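Local atomic coordinates of ComZ (Thermus thermophilus, PDB entry 6QVI), a protein that probably serves as a DNA receptor associated with the tip of the pilus during natural transformation. Residues Q124-I129 with Q519-E524; E438-Q443 with G455-V460; R459-N464 with C476-G481. All coordinates share one frame; numbering follows the deposited sequence.

How the contacts relate
Contact 1 stands apart from the other two: its centre is about 47 Å from that of contact 2 and about 53 Å from that of contact 3, across the middle of the chain. It is a surface contact between antiparallel strands in the pseudopilin-like domain, whose sheet packs on helix 12-40. Contacts 2 and 3 are more buried, lie in the beta-solenoid domain inserted within the loop that contact 1 closes, and share Arg459 and Val460 of strand 457-461, flanked by parallel strands 441-443 and 474-478. Contact 1 relies on backbone pairing with one apolar face; contact 2 adds a salt bridge, and contact 3 hydroxyl groups and a disulfide cysteine.

Contact 1 (Q124-I129 with Q519-E524); sequences QATFRI and QVLSYE
A classic beta bulge interrupts the antiparallel pairing of 124-129 with 519-524, in the sheet of the pseudopilin-like domain. Leu521 and Ser522 both face Thr126, whose O accepts a bond from Leu521 N, 2.7 Å away and nearly along the C=O axis, and a weak second bond from Ser522 N at 3.4 Å. Beyond the bulge the ladder is regular at both ends: Gln124 and Glu524 exchange two backbone bonds, as do Arg128 and Gln519.

The tight side is the one carrying Ala125, Phe127, Val520 and Tyr523. Phe127 CG is anti to its own carbonyl carbon (chi1 -47°), which lays the ring alongside Val520, with CE2 3.7 Å from CG2 of that valine. Helix 12-40 packs against part of this face, Leu32 and Lys29 touching the Phe127 ring, while Tyr523 OH bonds to Glu22.

The opposite face is looser and more open to solvent, lined by Gln124, Thr126, Arg128, Gln519, Ser522 and Glu524. Here Gln124 and Glu524 run side by side with their amide and carboxylate planes 60° apart, and NE2 of Gln124 stays 3.6 Å from OE1 of Glu524. Leu521, on the bulge, crosses Thr126 obliquely with its CB 4.1 Å from the threonine CG2. Farther out, CD1 of Leu521 sits over one face of the Arg128 guanidinium, 4.1 Å from NH2.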
loop_
_atom_site.group_PDB
_atom_site.type_symbol
_atom_site.label_atom_id
_atom_site.label_comp_id
_atom_site.label_asym_id
_atom_site.label_seq_id
_atom_site.Cartn_x
_atom_site.Cartn_y
_atom_site.Cartn_z
ATOM N N GLN A 124 -16.849 -7.095 31.776
ATOM C CA GLN A 124 -16.784 -7.306 30.343
ATOM C C GLN A 124 -16.785 -5.972 29.625
ATOM O O GLN A 124 -17.283 -4.975 30.161
ATOM C CB GLN A 124 -17.945 -8.195 29.893
ATOM C CG GLN A 124 -19.254 -7.549 29.651
ATOM C CD GLN A 124 -20.236 -8.534 29.008
ATOM O OE1 GLN A 124 -20.189 -9.736 29.288
ATOM N NE2 GLN A 124 -21.089 -8.040 28.108
ATOM N N ALA A 125 -16.163 -5.956 28.435
ATOM C CA ALA A 125 -16.124 -4.764 27.587
ATOM C C ALA A 125 -16.341 -5.113 26.124
ATOM O O ALA A 125 -15.814 -6.118 25.613
ATOM C CB ALA A 125 -14.799 -4.012 27.728
ATOM N N THR A 126 -17.090 -4.249 25.452
ATOM C CA THR A 126 -17.308 -4.375 24.027
ATOM C C THR A 126 -16.510 -3.303 23.293
ATOM O O THR A 126 -16.666 -2.103 23.567
ATOM C CB THR A 126 -18.772 -4.198 23.667
ATOM O OG1 THR A 126 -19.525 -5.269 24.232
ATOM C CG2 THR A 126 -18.921 -4.213 22.141
ATOM N N PHE A 127 -15.741 -3.738 22.299
ATOM C CA PHE A 127 -14.950 -2.848 21.472
ATOM C C PHE A 127 -15.424 -2.887 20.033
ATOM O O PHE A 127 -15.949 -3.892 19.558
ATOM C CB PHE A 127 -13.481 -3.207 21.499
ATOM C CG PHE A 127 -12.955 -3.449 22.829
ATOM C CD1 PHE A 127 -13.129 -4.677 23.436
ATOM C CD2 PHE A 127 -12.270 -2.448 23.494
ATOM C CE1 PHE A 127 -12.623 -4.911 24.696
ATOM C CE2 PHE A 127 -11.780 -2.677 24.762
ATOM C CZ PHE A 127 -11.950 -3.915 25.355
ATOM N N ARG A 128 -15.034 -1.874 19.297
ATOM C CA ARG A 128 -15.245 -1.837 17.877
ATOM C C ARG A 128 -13.824 -1.649 17.425
ATOM O O ARG A 128 -13.187 -0.719 17.806
ATOM C CB ARG A 128 -16.092 -0.668 17.481
ATOM C CG ARG A 128 -15.603 0.007 16.230
ATOM C CD ARG A 128 -16.716 0.191 15.233
ATOM N NE ARG A 128 -17.896 0.764 15.839
ATOM C CZ ARG A 128 -19.122 0.391 15.523
ATOM N NH1 ARG A 128 -19.301 -0.550 14.608
ATOM N NH2 ARG A 128 -20.159 0.955 16.120
ATOM N N ILE A 129 -13.323 -2.568 16.633
ATOM C CA ILE A 129 -11.937 -2.558 16.192
ATOM C C ILE A 129 -11.890 -2.721 14.686
ATOM O O ILE A 129 -12.410 -3.704 14.145
ATOM C CB ILE A 129 -11.093 -3.663 16.841
ATOM C CG1 ILE A 129 -11.273 -3.643 18.364
ATOM C CG2 ILE A 129 -9.623 -3.532 16.424
ATOM C CD1 ILE A 129 -10.470 -4.732 19.010
ATOM N N GLN A 519 -12.205 1.379 19.712
ATOM C CA GLN A 519 -13.081 2.188 20.538
ATOM C C GLN A 519 -13.927 1.327 21.481
ATOM O O GLN A 519 -14.483 0.305 21.070
ATOM C CB GLN A 519 -13.949 3.099 19.662
ATOM C CG GLN A 519 -15.201 3.530 20.371
ATOM C CD GLN A 519 -15.642 4.904 19.951
ATOM O OE1 GLN A 519 -15.022 5.901 20.360
ATOM N NE2 GLN A 519 -16.748 4.988 19.233
ATOM N N VAL A 520 -14.075 1.785 22.729
ATOM C CA VAL A 520 -14.862 1.068 23.733
ATOM C C VAL A 520 -16.317 1.480 23.596
ATOM O O VAL A 520 -16.649 2.654 23.789
ATOM C CB VAL A 520 -14.387 1.366 25.169
ATOM C CG1 VAL A 520 -15.394 0.781 26.147
ATOM C CG2 VAL A 520 -13.028 0.772 25.447
ATOM N N LEU A 521 -17.194 0.508 23.329
ATOM C CA LEU A 521 -18.614 0.803 23.183
ATOM C C LEU A 521 -19.374 0.639 24.488
ATOM O O LEU A 521 -20.414 1.274 24.677
ATOM C CB LEU A 521 -19.270 -0.090 22.124
ATOM C CG LEU A 521 -18.787 -0.012 20.660
ATOM C CD1 LEU A 521 -19.681 -0.835 19.770
ATOM C CD2 LEU A 521 -18.686 1.415 20.148
ATOM N N SER A 522 -18.867 -0.188 25.395
ATOM C CA SER A 522 -19.544 -0.409 26.656
ATOM C C SER A 522 -18.612 -1.083 27.637
ATOM O O SER A 522 -17.674 -1.791 27.262
ATOM C CB SER A 522 -20.802 -1.242 26.467
ATOM O OG SER A 522 -20.435 -2.567 26.185
ATOM N N TYR A 523 -18.913 -0.900 28.913
ATOM C CA TYR A 523 -18.142 -1.594 29.931
ATOM C C TYR A 523 -19.049 -1.940 31.097
ATOM O O TYR A 523 -19.899 -1.135 31.493
ATOM C CB TYR A 523 -16.982 -0.728 30.343
ATOM C CG TYR A 523 -16.414 -1.039 31.670
ATOM C CD1 TYR A 523 -15.286 -1.841 31.791
ATOM C CD2 TYR A 523 -16.959 -0.489 32.813
ATOM C CE1 TYR A 523 -14.731 -2.081 33.030
ATOM C CE2 TYR A 523 -16.416 -0.730 34.040
ATOM C CZ TYR A 523 -15.324 -1.525 34.153
ATOM O OH TYR A 523 -14.847 -1.749 35.424
ATOM N N GLU A 524 -18.867 -3.143 31.631
ATOM C CA GLU A 524 -19.787 -3.634 32.637
ATOM C C GLU A 524 -19.097 -4.551 33.650
ATOM O O GLU A 524 -18.229 -5.353 33.289
ATOM C CB GLU A 524 -20.922 -4.338 31.904
ATOM C CG GLU A 524 -21.631 -5.439 32.622
ATOM C CD GLU A 524 -22.757 -6.037 31.778
ATOM O OE1 GLU A 524 -22.703 -5.931 30.517
ATOM O OE2 GLU A 524 -23.701 -6.604 32.383
#

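Contact 2 (E438-Q443 with G455-V460); sequences EGDIYQ and GGTFRV
Ile441 O is gripped twice from 455-460: Arg459 N gives it a hydrogen bond of 2.6 Å, almost exactly along the C=O axis (174°), and Phe458 CA makes a C-H···O contact at 3.3 Å. Bonds from Ile441 N to Thr457 O and from Gln443 N to Arg459 O continue the parallel ladder.

Asp440 works just ahead of the strand. Its OD1 accepts Thr457 N at 3.1 Å, and its OD2 forms a salt bridge with Arg459 NH1 at 3.3 Å, lying in the guanidinium plane although the nitrogen stands above the carboxylate plane. An alanine here would lose both links and would probably leave the Arg459 guanidinium less firmly placed. Arg459 CB rests over one face of the Tyr442 ring, 4.0 Å from its centroid, a CH-pi contact.

On the other face Ile441 CG2 packs 3.7 Å from Phe458 CD1, and Gln443 OE1 meets that ring at its edge, amide and ring planes 86° apart; Val452 and Leu466 pack here too. Gly455 and Gly456 form the corner before strand 457-460, where a CB would run into Glu438 O or Asp440 OD1. Parallel strands stacked in register, with a turned corner leading into the second, are what a beta-solenoid is built from.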
loop_
_atom_site.group_PDB
_atom_site.type_symbol
_atom_site.label_atom_id
_atom_site.label_comp_id
_atom_site.label_asym_id
_atom_site.label_seq_id
_atom_site.Cartn_x
_atom_site.Cartn_y
_atom_site.Cartn_z
ATOM N N GLU A 438 1.797 13.864 -12.845
ATOM C CA GLU A 438 0.399 14.269 -12.919
ATOM C C GLU A 438 -0.192 13.922 -14.272
ATOM O O GLU A 438 -1.413 13.766 -14.394
ATOM C CB GLU A 438 0.267 15.776 -12.619
ATOM C CG GLU A 438 -1.114 16.365 -12.889
ATOM C CD GLU A 438 -1.310 17.807 -12.330
ATOM O OE1 GLU A 438 -2.488 18.264 -12.274
ATOM O OE2 GLU A 438 -0.320 18.475 -11.943
ATOM N N GLY A 439 0.654 13.764 -15.282
ATOM C CA GLY A 439 0.178 13.434 -16.607
ATOM C C GLY A 439 0.346 11.949 -16.849
ATOM O O GLY A 439 -0.131 11.129 -16.048
ATOM N N ASP A 440 1.014 11.593 -17.942
ATOM C CA ASP A 440 1.196 10.213 -18.366
ATOM C C ASP A 440 2.605 9.707 -18.076
ATOM O O ASP A 440 3.565 10.479 -17.967
ATOM C CB ASP A 440 0.914 10.081 -19.858
ATOM C CG ASP A 440 -0.531 10.350 -20.212
ATOM O OD1 ASP A 440 -1.342 10.640 -19.302
ATOM O OD2 ASP A 440 -0.850 10.286 -21.422
ATOM N N ILE A 441 2.727 8.379 -18.005
ATOM C CA ILE A 441 4.018 7.703 -17.887
ATOM C C ILE A 441 4.133 6.676 -18.997
ATOM O O ILE A 441 3.265 5.814 -19.152
ATOM C CB ILE A 441 4.223 7.002 -16.532
ATOM C CG1 ILE A 441 4.359 8.018 -15.421
ATOM C CG2 ILE A 441 5.477 6.102 -16.589
ATOM C CD1 ILE A 441 4.913 7.411 -14.225
ATOM N N TYR A 442 5.238 6.728 -19.715
ATOM C CA TYR A 442 5.541 5.769 -20.754
ATOM C C TYR A 442 6.854 5.118 -20.369
ATOM O O TYR A 442 7.884 5.802 -20.283
ATOM C CB TYR A 442 5.644 6.452 -22.120
ATOM C CG TYR A 442 5.370 5.542 -23.306
ATOM C CD1 TYR A 442 6.082 4.364 -23.496
ATOM C CD2 TYR A 442 4.344 5.839 -24.198
ATOM C CE1 TYR A 442 5.799 3.533 -24.567
ATOM C CE2 TYR A 442 4.046 5.016 -25.254
ATOM C CZ TYR A 442 4.775 3.864 -25.448
ATOM O OH TYR A 442 4.468 3.042 -26.526
ATOM N N GLN A 443 6.826 3.802 -20.174
ATOM C CA GLN A 443 8.042 3.030 -19.931
ATOM C C GLN A 443 8.392 2.207 -21.177
ATOM O O GLN A 443 7.696 1.236 -21.504
ATOM C CB GLN A 443 7.871 2.122 -18.716
ATOM C CG GLN A 443 8.875 0.991 -18.654
ATOM C CD GLN A 443 8.550 0.022 -17.557
ATOM O OE1 GLN A 443 7.736 0.320 -16.686
ATOM N NE2 GLN A 443 9.213 -1.128 -17.549
ATOM N N GLY A 455 -1.068 10.367 -12.741
ATOM C CA GLY A 455 -2.398 10.945 -12.717
ATOM C C GLY A 455 -3.201 10.641 -13.963
ATOM O O GLY A 455 -4.420 10.477 -13.885
ATOM N N GLY A 456 -2.529 10.461 -15.104
ATOM C CA GLY A 456 -3.231 10.158 -16.332
ATOM C C GLY A 456 -3.198 8.672 -16.626
ATOM O O GLY A 456 -3.858 7.901 -15.915
ATOM N N THR A 457 -2.421 8.231 -17.616
ATOM C CA THR A 457 -2.353 6.812 -17.923
ATOM C C THR A 457 -0.903 6.349 -17.850
ATOM O O THR A 457 0.031 7.091 -18.189
ATOM C CB THR A 457 -2.986 6.454 -19.316
ATOM O OG1 THR A 457 -1.996 6.550 -20.350
ATOM C CG2 THR A 457 -4.219 7.345 -19.622
ATOM N N PHE A 458 -0.699 5.085 -17.578
ATOM C CA PHE A 458 0.634 4.573 -17.548
ATOM C C PHE A 458 0.772 3.605 -18.670
ATOM O O PHE A 458 0.134 2.603 -18.647
ATOM C CB PHE A 458 0.832 3.841 -16.274
ATOM C CG PHE A 458 2.009 2.966 -16.267
ATOM C CD1 PHE A 458 3.126 3.345 -15.631
ATOM C CD2 PHE A 458 1.970 1.759 -16.851
ATOM C CE1 PHE A 458 4.214 2.540 -15.596
ATOM C CE2 PHE A 458 3.045 0.936 -16.819
ATOM C CZ PHE A 458 4.174 1.329 -16.192
ATOM N N ARG A 459 1.608 3.919 -19.650
ATOM C CA ARG A 459 1.831 3.068 -20.798
ATOM C C ARG A 459 3.068 2.259 -20.646
ATOM O O ARG A 459 4.007 2.662 -20.031
ATOM C CB ARG A 459 1.961 3.868 -22.073
ATOM C CG ARG A 459 0.697 4.574 -22.486
ATOM C CD ARG A 459 0.751 5.083 -23.903
ATOM N NE ARG A 459 -0.542 5.607 -24.275
ATOM C CZ ARG A 459 -0.996 6.761 -23.856
ATOM N NH1 ARG A 459 -0.254 7.490 -23.070
ATOM N NH2 ARG A 459 -2.184 7.182 -24.211
ATOM N N VAL A 460 3.056 1.094 -21.248
ATOM C CA VAL A 460 4.176 0.205 -21.181
ATOM C C VAL A 460 4.153 -0.638 -22.439
ATOM O O VAL A 460 3.132 -0.826 -23.049
ATOM C CB VAL A 460 4.077 -0.632 -19.930
ATOM C CG1 VAL A 460 2.902 -1.554 -20.026
ATOM C CG2 VAL A 460 5.353 -1.361 -19.629
#

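Contact 3 (R459-N464 with C476-G481); sequences RVVKGN and CTTSAG
Three backbone hydrogen bonds form the first shell between 459-464 and 476-481, all nearly along the accepting C=O axes. Val460 N reaches Cys476 O, Thr478 N returns to Val460 O at 2.9 Å, and Lys462 N closes the run on Thr478 O at 3.2 Å. The parallel strands 459-461 and 476-478 are twisted by 34° against each other.

The side chains follow this ladder. Thr478 OG1, between its backbone N and carbonyl carbon (chi1 39°), turns back to 3.1 Å from Val460 O. Val461 crosses Thr478 obliquely; its CG1 touches that OG1 at 3.5 Å and Gly481 N at 3.6 Å, so the chain leaving the strand curls past the valine. Lys462 runs its aliphatic part over the end of the strand, CG near Thr478 O and CD 3.5 Å from Ser479 CA, and its NZ goes on to Gln490 OE1.

Farther out, Tyr442 OH bonds to Thr478 OG1, tying in the preceding coil of the solenoid, while Thr477 OG1 bonds to Gly153 O, distant in sequence, on the other face. Cys476 SG is joined to Cys486 in a disulfide. A type II turn from Val461 to Asn464, closed by Asn464 N on Val461 O, takes the chain off the strand through Gly463 (phi 101°), and Asn464 ND2 bonds to Gly445 O. The order of this strand end thus probably rests on the backbone ladder together with the threonine hydroxyl bonds and the disulfide, which ties the strand covalently to the loop before strand 491-496.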
loop_
_atom_site.group_PDB
_atom_site.type_symbol
_atom_site.label_atom_id
_atom_site.label_comp_id
_atom_site.label_asym_id
_atom_site.label_seq_id
_atom_site.Cartn_x
_atom_site.Cartn_y
_atom_site.Cartn_z
ATOM N N ARG A 459 1.608 3.919 -19.650
ATOM C CA ARG A 459 1.831 3.068 -20.798
ATOM C C ARG A 459 3.068 2.259 -20.646
ATOM O O ARG A 459 4.007 2.662 -20.031
ATOM C CB ARG A 459 1.961 3.868 -22.073
ATOM C CG ARG A 459 0.697 4.574 -22.486
ATOM C CD ARG A 459 0.751 5.083 -23.903
ATOM N NE ARG A 459 -0.542 5.607 -24.275
ATOM C CZ ARG A 459 -0.996 6.761 -23.856
ATOM N NH1 ARG A 459 -0.254 7.490 -23.070
ATOM N NH2 ARG A 459 -2.184 7.182 -24.211
ATOM N N VAL A 460 3.056 1.094 -21.248
ATOM C CA VAL A 460 4.176 0.205 -21.181
ATOM C C VAL A 460 4.153 -0.638 -22.439
ATOM O O VAL A 460 3.132 -0.826 -23.049
ATOM C CB VAL A 460 4.077 -0.632 -19.930
ATOM C CG1 VAL A 460 2.902 -1.554 -20.026
ATOM C CG2 VAL A 460 5.353 -1.361 -19.629
ATOM N N VAL A 461 5.310 -1.091 -22.853
ATOM C CA VAL A 461 5.475 -1.886 -24.057
ATOM C C VAL A 461 5.502 -3.369 -23.699
ATOM O O VAL A 461 6.005 -3.757 -22.633
ATOM C CB VAL A 461 6.768 -1.449 -24.760
ATOM C CG1 VAL A 461 6.536 -0.163 -25.577
ATOM C CG2 VAL A 461 7.776 -1.145 -23.675
ATOM N N LYS A 462 4.950 -4.206 -24.582
ATOM C CA LYS A 462 5.069 -5.654 -24.428
ATOM C C LYS A 462 6.512 -6.051 -24.122
ATOM O O LYS A 462 7.446 -5.570 -24.761
ATOM C CB LYS A 462 4.627 -6.359 -25.718
ATOM C CG LYS A 462 3.545 -5.664 -26.521
ATOM C CD LYS A 462 3.506 -6.199 -27.982
ATOM C CE LYS A 462 2.056 -6.349 -28.508
ATOM N NZ LYS A 462 1.894 -7.409 -29.539
ATOM N N GLY A 463 6.696 -6.915 -23.135
ATOM C CA GLY A 463 8.006 -7.472 -22.843
ATOM C C GLY A 463 8.724 -6.843 -21.678
ATOM O O GLY A 463 9.652 -7.456 -21.129
ATOM N N ASN A 464 8.347 -5.630 -21.322
ATOM C CA ASN A 464 8.983 -4.886 -20.256
ATOM C C ASN A 464 8.222 -5.107 -18.972
ATOM O O ASN A 464 6.999 -5.270 -18.976
ATOM C CB ASN A 464 9.015 -3.407 -20.651
ATOM C CG ASN A 464 9.648 -3.231 -22.033
ATOM O OD1 ASN A 464 9.134 -3.758 -23.007
ATOM N ND2 ASN A 464 10.696 -2.464 -22.121
ATOM N N CYS A 476 -2.216 0.899 -19.818
ATOM C CA CYS A 476 -2.280 0.552 -21.218
ATOM C C CYS A 476 -1.007 -0.070 -21.742
ATOM O O CYS A 476 0.069 0.288 -21.346
ATOM C CB CYS A 476 -2.595 1.824 -21.958
ATOM S SG CYS A 476 -2.363 1.822 -23.720
ATOM N N THR A 477 -1.144 -1.032 -22.633
ATOM C CA THR A 477 0.006 -1.712 -23.189
ATOM C C THR A 477 0.102 -1.438 -24.651
ATOM O O THR A 477 -0.888 -1.289 -25.303
ATOM C CB THR A 477 -0.124 -3.199 -22.982
ATOM O OG1 THR A 477 -0.568 -3.414 -21.658
ATOM C CG2 THR A 477 1.184 -3.850 -23.107
ATOM N N THR A 478 1.302 -1.358 -25.183
ATOM C CA THR A 478 1.420 -1.058 -26.585
ATOM C C THR A 478 2.294 -2.024 -27.274
ATOM O O THR A 478 3.102 -2.682 -26.637
ATOM C CB THR A 478 2.084 0.274 -26.798
ATOM O OG1 THR A 478 3.135 0.409 -25.848
ATOM C CG2 THR A 478 1.096 1.352 -26.637
ATOM N N SER A 479 2.161 -2.057 -28.595
ATOM C CA SER A 479 2.955 -2.987 -29.385
ATOM C C SER A 479 4.418 -2.564 -29.438
ATOM O O SER A 479 5.315 -3.419 -29.483
ATOM C CB SER A 479 2.381 -3.105 -30.774
ATOM O OG SER A 479 3.046 -2.155 -31.591
ATOM N N ALA A 480 4.688 -1.271 -29.595
ATOM C CA ALA A 480 6.075 -0.822 -29.708
ATOM C C ALA A 480 6.214 0.587 -29.139
ATOM O O ALA A 480 5.225 1.297 -28.940
ATOM C CB ALA A 480 6.551 -0.883 -31.146
ATOM N N GLY A 481 7.462 0.983 -28.876
ATOM C CA GLY A 481 7.705 2.321 -28.361
ATOM C C GLY A 481 7.170 3.409 -29.269
ATOM O O GLY A 481 6.686 4.445 -28.790
#